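PDB 3OOV: methyl-accepting chemotaxis protein, putative from Geobacter sulfurreducens, which probably serves in chemotaxis signalling, the crystallised fragment being a GAF domain, a fold that in many signalling proteins senses small ligands. Local coordinates for residues C24-G27 / L28-L32; V66-L69 / D70-G74; A93-T96 / D97-L100; V161-N164 / L165-I169. All coordinates share one frame; numbering follows the deposited sequence.

Contact 1: C24-G27 / L28-L32; sequences CAEG and LHDVL
Gly27 O is gripped by two backbone donors where the helix 17-31 comes to its end: Val31 N lies 3.0 Å away and Leu32 N lies 3.1 Å from Gly27 O. The two bonds differ in direction. Leu32 N approaches nearly in line with the carbonyl, at a C=O...N angle of 161°, whereas Val31 N stands well above the carbonyl plane. Sharing one oxygen between the fourth and fifth residues on marks a wider, pi-type turn closing the helix. The carbonyls before it keep the regular alpha pattern, with Leu28 N to Cys24 O at 3.1 Å and Asp30 N to Glu26 O at 2.7 Å.

Side-chain packing divides by face. Cys24, Ala25 and Leu28, small or apolar, suit the buried side: Ala25 rests on Val37 and Ile39 of strand 36-42, and Leu28 reaches Phe130 of strand 125-133 and Phe152 of helix 143-167. The His29 ring, its CG turned away from the backbone N (chi1 173°), leads off these residues; the side chain leans on Val55 of strand 48-55, and ND1 bonds Tyr34 O.

Glu26 and Asp30, one turn apart, take the outer side and meet only loosely, CB of Glu26 lying 4.1 Å from OD2 of Asp30. The carboxylates stay 5.0 Å apart, from Glu26 OE2 to Asp30 OD2, and OE1 of Glu26 bonds a glycerol, probably from the crystallisation liquor.

The helix dipole would, if anything, disfavour two acids here, and the bonds that hold the turn are those of the backbone.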
loop_
_atom_site.group_PDB
_atom_site.type_symbol
_atom_site.label_atom_id
_atom_site.label_comp_id
_atom_site.label_asym_id
_atom_site.label_seq_id
_atom_site.Cartn_x
_atom_site.Cartn_y
_atom_site.Cartn_z
ATOM N N CYS A 24 -4.541 8.362 20.449
ATOM C CA CYS A 24 -4.709 8.212 19.015
ATOM C C CYS A 24 -5.938 7.358 18.649
ATOM O O CYS A 24 -6.640 7.664 17.668
ATOM C CB CYS A 24 -3.482 7.562 18.376
ATOM S SG CYS A 24 -2.126 8.699 18.163
ATOM N N ALA A 25 -6.149 6.276 19.374
ATOM C CA ALA A 25 -7.196 5.345 19.035
ATOM C C ALA A 25 -8.542 6.004 19.435
ATOM O O ALA A 25 -9.509 6.007 18.663
ATOM C CB ALA A 25 -6.990 4.063 19.742
ATOM N N GLU A 26 -8.574 6.631 20.617
ATOM C CA GLU A 26 -9.694 7.514 21.005
ATOM C C GLU A 26 -10.092 8.486 19.955
ATOM O O GLU A 26 -11.256 8.495 19.556
ATOM C CB GLU A 26 -9.503 8.185 22.380
ATOM C CG GLU A 26 -9.682 7.109 23.504
ATOM C CD GLU A 26 -9.365 7.576 24.981
ATOM O OE1 GLU A 26 -9.161 6.668 25.852
ATOM O OE2 GLU A 26 -9.359 8.807 25.269
ATOM N N GLY A 27 -9.139 9.239 19.428
ATOM C CA GLY A 27 -9.454 10.286 18.463
ATOM C C GLY A 27 -10.055 9.719 17.195
ATOM O O GLY A 27 -11.071 10.262 16.667
ATOM N N LEU A 28 -9.456 8.634 16.692
ATOM C CA LEU A 28 -9.907 8.031 15.443
ATOM C C LEU A 28 -11.319 7.529 15.617
ATOM O O LEU A 28 -12.089 7.634 14.676
ATOM C CB LEU A 28 -9.055 6.843 14.954
ATOM C CG LEU A 28 -7.815 7.127 14.098
ATOM C CD1 LEU A 28 -6.848 5.843 13.860
ATOM C CD2 LEU A 28 -8.235 7.770 12.735
ATOM N N HIS A 29 -11.605 6.957 16.790
ATOM C CA HIS A 29 -12.866 6.286 17.073
ATOM C C HIS A 29 -13.938 7.327 17.444
ATOM O O HIS A 29 -14.904 7.496 16.690
ATOM C CB HIS A 29 -12.719 5.254 18.219
ATOM C CG HIS A 29 -14.012 4.641 18.666
ATOM N ND1 HIS A 29 -14.694 3.697 17.919
ATOM C CD2 HIS A 29 -14.740 4.807 19.794
ATOM C CE1 HIS A 29 -15.786 3.319 18.566
ATOM N NE2 HIS A 29 -15.841 3.976 19.708
ATOM N N ASP A 30 -13.729 8.003 18.585
ATOM C CA ASP A 30 -14.659 8.992 19.155
ATOM C C ASP A 30 -14.892 10.204 18.288
ATOM O O ASP A 30 -15.994 10.692 18.225
ATOM C CB ASP A 30 -14.152 9.499 20.507
ATOM C CG ASP A 30 -14.285 8.487 21.581
ATOM O OD1 ASP A 30 -15.137 7.586 21.451
ATOM O OD2 ASP A 30 -13.547 8.591 22.578
ATOM N N VAL A 31 -13.856 10.713 17.643
ATOM C CA VAL A 31 -13.984 11.947 16.885
ATOM C C VAL A 31 -14.282 11.654 15.446
ATOM O O VAL A 31 -15.180 12.242 14.867
ATOM C CB VAL A 31 -12.718 12.825 16.988
ATOM C CG1 VAL A 31 -12.859 14.052 16.093
ATOM C CG2 VAL A 31 -12.483 13.242 18.448
ATOM N N LEU A 32 -13.574 10.710 14.850
ATOM C CA LEU A 32 -13.724 10.470 13.403
ATOM C C LEU A 32 -14.670 9.309 13.118
ATOM O O LEU A 32 -14.936 8.979 11.965
ATOM C CB LEU A 32 -12.385 10.181 12.781
ATOM C CG LEU A 32 -11.513 11.312 12.225
ATOM C CD1 LEU A 32 -12.044 12.741 12.366
ATOM C CD2 LEU A 32 -10.116 11.241 12.769
#

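Contact 2: V66-L69 / D70-G74; sequences VLPL and DQRGG
Pro68 and Arg72 cross at about a right angle, CG of Pro68 lying over one face of the guanidinium group, toward its rim. From its CB the arginine leaves with CG anti to the carbonyl carbon (chi1 -80°), and a bend at chi3 folds the chain back along the turn. NE meets OD1 of Asp70 at 3.1 Å, almost straight (173°) and in the guanidinium plane. CZ has CG of Pro68 at 3.6 Å, and NH2 touches CB of Pro68 at 3.4 Å. NH2 also lies 2.7 Å from OD2 of Asp70, a salt bridge that grips the acid side-on through both syn lone pairs.

This is the bend between strand 66-68 and helix 74-82 of the GAF domain. Leu69 centres an inverse gamma turn, closed by a weak bond of 3.2 Å from Asp70 N to Pro68 O; in the Asx turn that follows, Arg72 N reaches OD1 of Asp70 at 2.8 Å from the anti side, 21° out of the carboxylate plane. Aspartate suits the place because its short side chain can bond both backbone and guanidinium, while proline offers the apolar CB and CG, held in place by its ring. Pro68 O also bonds the Tyr104 hydroxyl.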
loop_
_atom_site.group_PDB
_atom_site.type_symbol
_atom_site.label_atom_id
_atom_site.label_comp_id
_atom_site.label_asym_id
_atom_site.label_seq_id
_atom_site.Cartn_x
_atom_site.Cartn_y
_atom_site.Cartn_z
ATOM N N VAL A 66 -0.208 -10.713 23.740
ATOM C CA VAL A 66 1.041 -10.635 22.958
ATOM C C VAL A 66 0.911 -11.666 21.871
ATOM O O VAL A 66 0.534 -12.807 22.138
ATOM C CB VAL A 66 2.309 -10.960 23.857
ATOM C CG1 VAL A 66 3.671 -10.900 23.060
ATOM C CG2 VAL A 66 2.355 -10.057 25.110
ATOM N N LEU A 67 1.331 -11.308 20.670
ATOM C CA LEU A 67 0.990 -12.084 19.490
ATOM C C LEU A 67 2.284 -12.315 18.682
ATOM O O LEU A 67 3.102 -11.381 18.552
ATOM C CB LEU A 67 -0.061 -11.288 18.667
ATOM C CG LEU A 67 -1.459 -11.139 19.354
ATOM C CD1 LEU A 67 -2.268 -9.993 18.792
ATOM C CD2 LEU A 67 -2.230 -12.504 19.218
ATOM N N PRO A 68 2.471 -13.532 18.133
ATOM C CA PRO A 68 3.706 -13.742 17.283
ATOM C C PRO A 68 3.773 -12.966 15.971
ATOM O O PRO A 68 2.803 -12.916 15.247
ATOM C CB PRO A 68 3.665 -15.253 16.949
ATOM C CG PRO A 68 2.196 -15.669 17.101
ATOM C CD PRO A 68 1.589 -14.717 18.166
ATOM N N LEU A 69 4.935 -12.415 15.628
ATOM C CA LEU A 69 5.116 -11.762 14.343
ATOM C C LEU A 69 5.686 -12.751 13.394
ATOM O O LEU A 69 6.848 -12.681 13.056
ATOM C CB LEU A 69 6.122 -10.609 14.420
ATOM C CG LEU A 69 5.524 -9.228 14.579
ATOM C CD1 LEU A 69 6.583 -8.248 14.889
ATOM C CD2 LEU A 69 4.736 -8.792 13.324
ATOM N N ASP A 70 4.882 -13.692 12.950
ATOM C CA ASP A 70 5.329 -14.604 11.974
ATOM C C ASP A 70 4.085 -14.728 11.102
ATOM O O ASP A 70 3.192 -13.819 11.074
ATOM C CB ASP A 70 5.816 -15.936 12.627
ATOM C CG ASP A 70 4.735 -16.641 13.523
ATOM O OD1 ASP A 70 3.521 -16.532 13.259
ATOM O OD2 ASP A 70 5.110 -17.368 14.491
ATOM N N GLN A 71 3.974 -15.872 10.459
ATOM C CA GLN A 71 2.988 -16.042 9.418
ATOM C C GLN A 71 1.593 -16.132 10.033
ATOM O O GLN A 71 0.608 -15.859 9.345
ATOM C CB GLN A 71 3.330 -17.266 8.529
ATOM C CG GLN A 71 3.180 -18.639 9.251
ATOM C CD GLN A 71 4.360 -18.968 10.209
ATOM O OE1 GLN A 71 5.471 -18.399 10.091
ATOM N NE2 GLN A 71 4.111 -19.884 11.164
ATOM N N ARG A 72 1.520 -16.459 11.330
ATOM C CA ARG A 72 0.216 -16.586 12.002
ATOM C C ARG A 72 -0.493 -15.246 12.007
ATOM O O ARG A 72 -1.704 -15.185 12.090
ATOM C CB ARG A 72 0.339 -17.166 13.412
ATOM C CG ARG A 72 0.493 -18.686 13.421
ATOM C CD ARG A 72 1.059 -19.248 14.764
ATOM N NE ARG A 72 2.341 -18.707 15.194
ATOM C CZ ARG A 72 2.942 -19.078 16.341
ATOM N NH1 ARG A 72 2.357 -19.964 17.181
ATOM N NH2 ARG A 72 4.119 -18.561 16.673
ATOM N N GLY A 73 0.250 -14.167 11.849
ATOM C CA GLY A 73 -0.357 -12.850 11.887
ATOM C C GLY A 73 -0.784 -12.440 10.503
ATOM O O GLY A 73 -1.143 -11.280 10.304
ATOM N N GLY A 74 -0.729 -13.366 9.540
ATOM C CA GLY A 74 -1.134 -13.063 8.152
ATOM C C GLY A 74 -0.721 -11.655 7.682
ATOM O O GLY A 74 0.475 -11.330 7.533
#

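Contact 3: A93-T96 / D97-L100; sequences AYPT and DFRL
Tyr94 and Phe98 lie with their ring planes nearly parallel, 12° apart, yet slid so far that they barely overlap, the centroids being 5.2 Å apart. Phe98 ends a short 3-10 segment, 96-98, and Tyr94 precedes it in the loop between strands 86-88 and 115-122 of the GAF domain. The touching is done at the near end of the tyrosine: its CB lies 3.4 Å from Phe98 CD2, while its CD1 approaches Phe98 CE2. Both side chains touch Ile88 of strand 86-88.

Pro95 runs alongside Phe98, pointing the same way, and sets CD over a face of the phenylalanine ring in a CH-pi contact, 4.1 Å from CD to the ring centroid. Tyrosine suits its place, for its ring also makes a cation-pi contact with Arg83 of the second subunit; Phe98, buried, packs on Asp82 of that subunit.

Backbone bonds shape the turn: Phe98 N gives to Pro95 O at 2.9 Å, and Arg99 N to Thr96 O at 3.1 Å. A water donates to both Thr96 O and Arg99 O. Arginine is long enough to double back, bent at chi2 and chi3, until its NH2 meets Tyr94 O at 2.7 Å, close to the guanidinium plane.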
loop_
_atom_site.group_PDB
_atom_site.type_symbol
_atom_site.label_atom_id
_atom_site.label_comp_id
_atom_site.label_asym_id
_atom_site.label_seq_id
_atom_site.Cartn_x
_atom_site.Cartn_y
_atom_site.Cartn_z
ATOM N N ALA A 93 -10.939 -12.544 -0.803
ATOM C CA ALA A 93 -10.503 -12.300 -2.174
ATOM C C ALA A 93 -8.959 -12.259 -2.308
ATOM O O ALA A 93 -8.460 -11.978 -3.397
ATOM C CB ALA A 93 -11.104 -10.942 -2.726
ATOM N N TYR A 94 -8.234 -12.456 -1.194
ATOM C CA TYR A 94 -6.779 -12.388 -1.172
ATOM C C TYR A 94 -6.181 -13.769 -0.947
ATOM O O TYR A 94 -6.861 -14.651 -0.503
ATOM C CB TYR A 94 -6.290 -11.354 -0.098
ATOM C CG TYR A 94 -6.603 -9.944 -0.544
ATOM C CD1 TYR A 94 -5.717 -9.185 -1.344
ATOM C CD2 TYR A 94 -7.854 -9.403 -0.281
ATOM C CE1 TYR A 94 -6.080 -7.899 -1.765
ATOM C CE2 TYR A 94 -8.177 -8.200 -0.699
ATOM C CZ TYR A 94 -7.310 -7.457 -1.463
ATOM O OH TYR A 94 -7.766 -6.213 -1.839
ATOM N N PRO A 95 -4.872 -13.948 -1.261
ATOM C CA PRO A 95 -4.223 -15.252 -1.011
ATOM C C PRO A 95 -4.351 -15.657 0.447
ATOM O O PRO A 95 -4.503 -14.795 1.343
ATOM C CB PRO A 95 -2.746 -15.006 -1.331
ATOM C CG PRO A 95 -2.702 -13.740 -2.175
ATOM C CD PRO A 95 -3.928 -12.924 -1.764
ATOM N N THR A 96 -4.287 -16.970 0.641
ATOM C CA THR A 96 -4.425 -17.677 1.908
ATOM C C THR A 96 -3.522 -17.159 3.041
ATOM O O THR A 96 -3.958 -17.029 4.158
ATOM C CB THR A 96 -4.195 -19.170 1.648
ATOM O OG1 THR A 96 -5.251 -19.599 0.791
ATOM C CG2 THR A 96 -4.307 -20.000 2.906
ATOM N N ASP A 97 -2.287 -16.834 2.724
ATOM C CA ASP A 97 -1.400 -16.263 3.713
ATOM C C ASP A 97 -1.791 -14.886 4.232
ATOM O O ASP A 97 -1.088 -14.369 5.082
ATOM C CB ASP A 97 0.126 -16.400 3.354
ATOM C CG ASP A 97 0.621 -15.461 2.231
ATOM O OD1 ASP A 97 -0.029 -14.480 1.752
ATOM O OD2 ASP A 97 1.766 -15.749 1.807
ATOM N N PHE A 98 -2.886 -14.296 3.727
ATOM C CA PHE A 98 -3.391 -13.066 4.323
ATOM C C PHE A 98 -4.175 -13.340 5.602
ATOM O O PHE A 98 -4.160 -12.498 6.489
ATOM C CB PHE A 98 -4.253 -12.222 3.373
ATOM C CG PHE A 98 -3.460 -11.412 2.373
ATOM C CD1 PHE A 98 -2.335 -11.938 1.762
ATOM C CD2 PHE A 98 -3.876 -10.129 2.008
ATOM C CE1 PHE A 98 -1.617 -11.177 0.849
ATOM C CE2 PHE A 98 -3.186 -9.380 1.069
ATOM C CZ PHE A 98 -2.052 -9.896 0.499
ATOM N N ARG A 99 -4.814 -14.504 5.717
ATOM C CA ARG A 99 -5.735 -14.744 6.823
ATOM C C ARG A 99 -4.985 -14.761 8.160
ATOM O O ARG A 99 -3.866 -15.269 8.260
ATOM C CB ARG A 99 -6.482 -16.092 6.708
ATOM C CG ARG A 99 -7.013 -16.479 5.340
ATOM C CD ARG A 99 -8.276 -15.800 4.913
ATOM N NE ARG A 99 -8.139 -15.525 3.472
ATOM C CZ ARG A 99 -8.712 -16.229 2.490
ATOM N NH1 ARG A 99 -9.504 -17.261 2.767
ATOM N NH2 ARG A 99 -8.491 -15.889 1.218
ATOM N N LEU A 100 -5.625 -14.248 9.184
ATOM C CA LEU A 100 -5.155 -14.465 10.534
ATOM C C LEU A 100 -5.310 -15.918 10.958
ATOM O O LEU A 100 -6.300 -16.537 10.649
ATOM C CB LEU A 100 -5.908 -13.559 11.489
ATOM C CG LEU A 100 -5.752 -12.086 11.184
ATOM C CD1 LEU A 100 -6.462 -11.191 12.265
ATOM C CD2 LEU A 100 -4.301 -11.738 11.017
HETATM O O HOH W 1 -2.640 -17.380 6.709
#

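Contact 4: V161-N164 / L165-I169; sequences VRIN and LLKAI
Leu165 N gives the straightest backbone bond of this last helical turn to Val161 O, 2.9 Å away at an N-H...O angle of 166°. Lys167 N to Ile163 O is equally short, 2.9 Å. The last bond, from Ala168 N to Asn164 O, is weak, and Ala168 is the first residue to leave helical geometry, its CB lying 3.4 Å from Asn164 O.

The side chains pair at a spacing of four. Val161 and Leu165 lie side by side, pointing the same way, with CG1 of the valine 3.6 Å from CD2 of the leucine. CG1 stands anti to the backbone N of Val161 (chi1 167°), the branch that faces the next turn. Ile163 and Lys167 likewise run alongside each other, CG2 of Ile163 meeting the CD methylene of Lys167 at 4.0 Å. Lysine suits this spot because its extended aliphatic chain can pack on the isoleucine while NZ reaches on to bond Ile15 O.

Arg162 similarly sends NH1 to Ser14 O, so two basic side chains of helix 143-167 hold carbonyls of the segment just before helix 17-31. Ile163, buried, packs on Val17 and Val20 of that helix, while Val161 touches Lys123 between strands 115-122 and 125-133.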
loop_
_atom_site.group_PDB
_atom_site.type_symbol
_atom_site.label_atom_id
_atom_site.label_comp_id
_atom_site.label_asym_id
_atom_site.label_seq_id
_atom_site.Cartn_x
_atom_site.Cartn_y
_atom_site.Cartn_z
ATOM N N VAL A 161 9.057 9.115 18.981
ATOM C CA VAL A 161 10.384 9.682 18.804
ATOM C C VAL A 161 10.672 10.764 19.867
ATOM O O VAL A 161 11.709 10.668 20.559
ATOM C CB VAL A 161 10.602 10.204 17.369
ATOM C CG1 VAL A 161 11.875 11.090 17.263
ATOM C CG2 VAL A 161 10.744 9.037 16.423
ATOM N N ARG A 162 9.763 11.745 20.014
ATOM C CA ARG A 162 9.867 12.746 21.078
ATOM C C ARG A 162 10.024 12.089 22.439
ATOM O O ARG A 162 10.914 12.439 23.206
ATOM C CB ARG A 162 8.678 13.728 21.122
ATOM C CG ARG A 162 8.616 14.605 22.420
ATOM C CD ARG A 162 7.428 15.704 22.471
ATOM N NE ARG A 162 6.066 15.113 22.434
ATOM C CZ ARG A 162 5.515 14.412 23.420
ATOM N NH1 ARG A 162 6.176 14.273 24.566
ATOM N NH2 ARG A 162 4.306 13.853 23.251
ATOM N N ILE A 163 9.172 11.126 22.758
ATOM C CA ILE A 163 9.234 10.560 24.082
ATOM C C ILE A 163 10.579 9.800 24.253
ATOM O O ILE A 163 11.240 9.912 25.303
ATOM C CB ILE A 163 8.030 9.699 24.372
ATOM C CG1 ILE A 163 6.729 10.540 24.456
ATOM C CG2 ILE A 163 8.242 8.847 25.615
ATOM C CD1 ILE A 163 5.412 9.662 24.452
ATOM N N ASN A 164 10.997 9.072 23.217
ATOM C CA ASN A 164 12.226 8.291 23.340
ATOM C C ASN A 164 13.473 9.188 23.510
ATOM O O ASN A 164 14.326 8.895 24.347
ATOM C CB ASN A 164 12.396 7.270 22.174
ATOM C CG ASN A 164 11.425 6.060 22.281
ATOM O OD1 ASN A 164 10.977 5.683 23.368
ATOM N ND2 ASN A 164 11.164 5.414 21.141
ATOM N N LEU A 165 13.538 10.247 22.705
ATOM C CA LEU A 165 14.662 11.207 22.697
ATOM C C LEU A 165 14.734 11.842 24.094
ATOM O O LEU A 165 15.824 12.021 24.662
ATOM C CB LEU A 165 14.617 12.193 21.482
ATOM C CG LEU A 165 15.055 11.659 20.066
ATOM C CD1 LEU A 165 14.503 10.273 19.770
ATOM C CD2 LEU A 165 14.834 12.562 18.771
ATOM N N LEU A 166 13.572 11.978 24.716
ATOM C CA LEU A 166 13.435 12.620 26.015
ATOM C C LEU A 166 13.825 11.739 27.182
ATOM O O LEU A 166 14.445 12.198 28.161
ATOM C CB LEU A 166 11.970 13.055 26.197
ATOM C CG LEU A 166 11.500 14.066 27.201
ATOM C CD1 LEU A 166 12.229 15.417 26.891
ATOM C CD2 LEU A 166 9.924 14.245 27.193
ATOM N N LYS A 167 13.371 10.492 27.162
ATOM C CA LYS A 167 13.692 9.605 28.271
ATOM C C LYS A 167 15.054 8.903 28.127
ATOM O O LYS A 167 15.448 8.172 29.023
ATOM C CB LYS A 167 12.600 8.561 28.448
ATOM C CG LYS A 167 11.211 9.139 28.847
ATOM C CD LYS A 167 10.172 8.000 29.036
ATOM C CE LYS A 167 8.971 8.421 29.915
ATOM N NZ LYS A 167 7.956 7.328 30.066
ATOM N N ALA A 168 15.732 9.076 26.999
ATOM C CA ALA A 168 17.026 8.408 26.776
ATOM C C ALA A 168 18.000 8.845 27.889
ATOM O O ALA A 168 18.239 10.051 28.054
ATOM C CB ALA A 168 17.597 8.728 25.387
ATOM N N ILE A 169 18.506 7.875 28.664
ATOM C CA ILE A 169 19.373 8.205 29.795
ATOM C C ILE A 169 20.789 8.624 29.358
ATOM O O ILE A 169 21.221 8.354 28.233
ATOM C CB ILE A 169 19.410 7.100 30.856
ATOM C CG1 ILE A 169 20.762 6.389 30.864
ATOM C CG2 ILE A 169 18.222 6.156 30.689
ATOM C CD1 ILE A 169 20.696 4.960 31.406
ATOM O OXT ILE A 169 21.507 9.316 30.102
#

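Contacts 1 and 4 both finish helices, 17-31 and 143-167, and rest chiefly on backbone bonds. Contact 1 is partly buried against the sheet, whereas contact 4 lies at the surface near the chain's end, about 25 Å away between centres. Contacts 2 and 3 are turns, and side chains do more of the work: a salt bridge under a proline in surface contact 2, aromatic and CH-pi packing in partly buried contact 3. These two touch, with Gly73 O 3.3 Å from Leu100 CD2, on the opposite side of the chain's centre from contact 1. Of the four, contact 3 alone meets the second subunit.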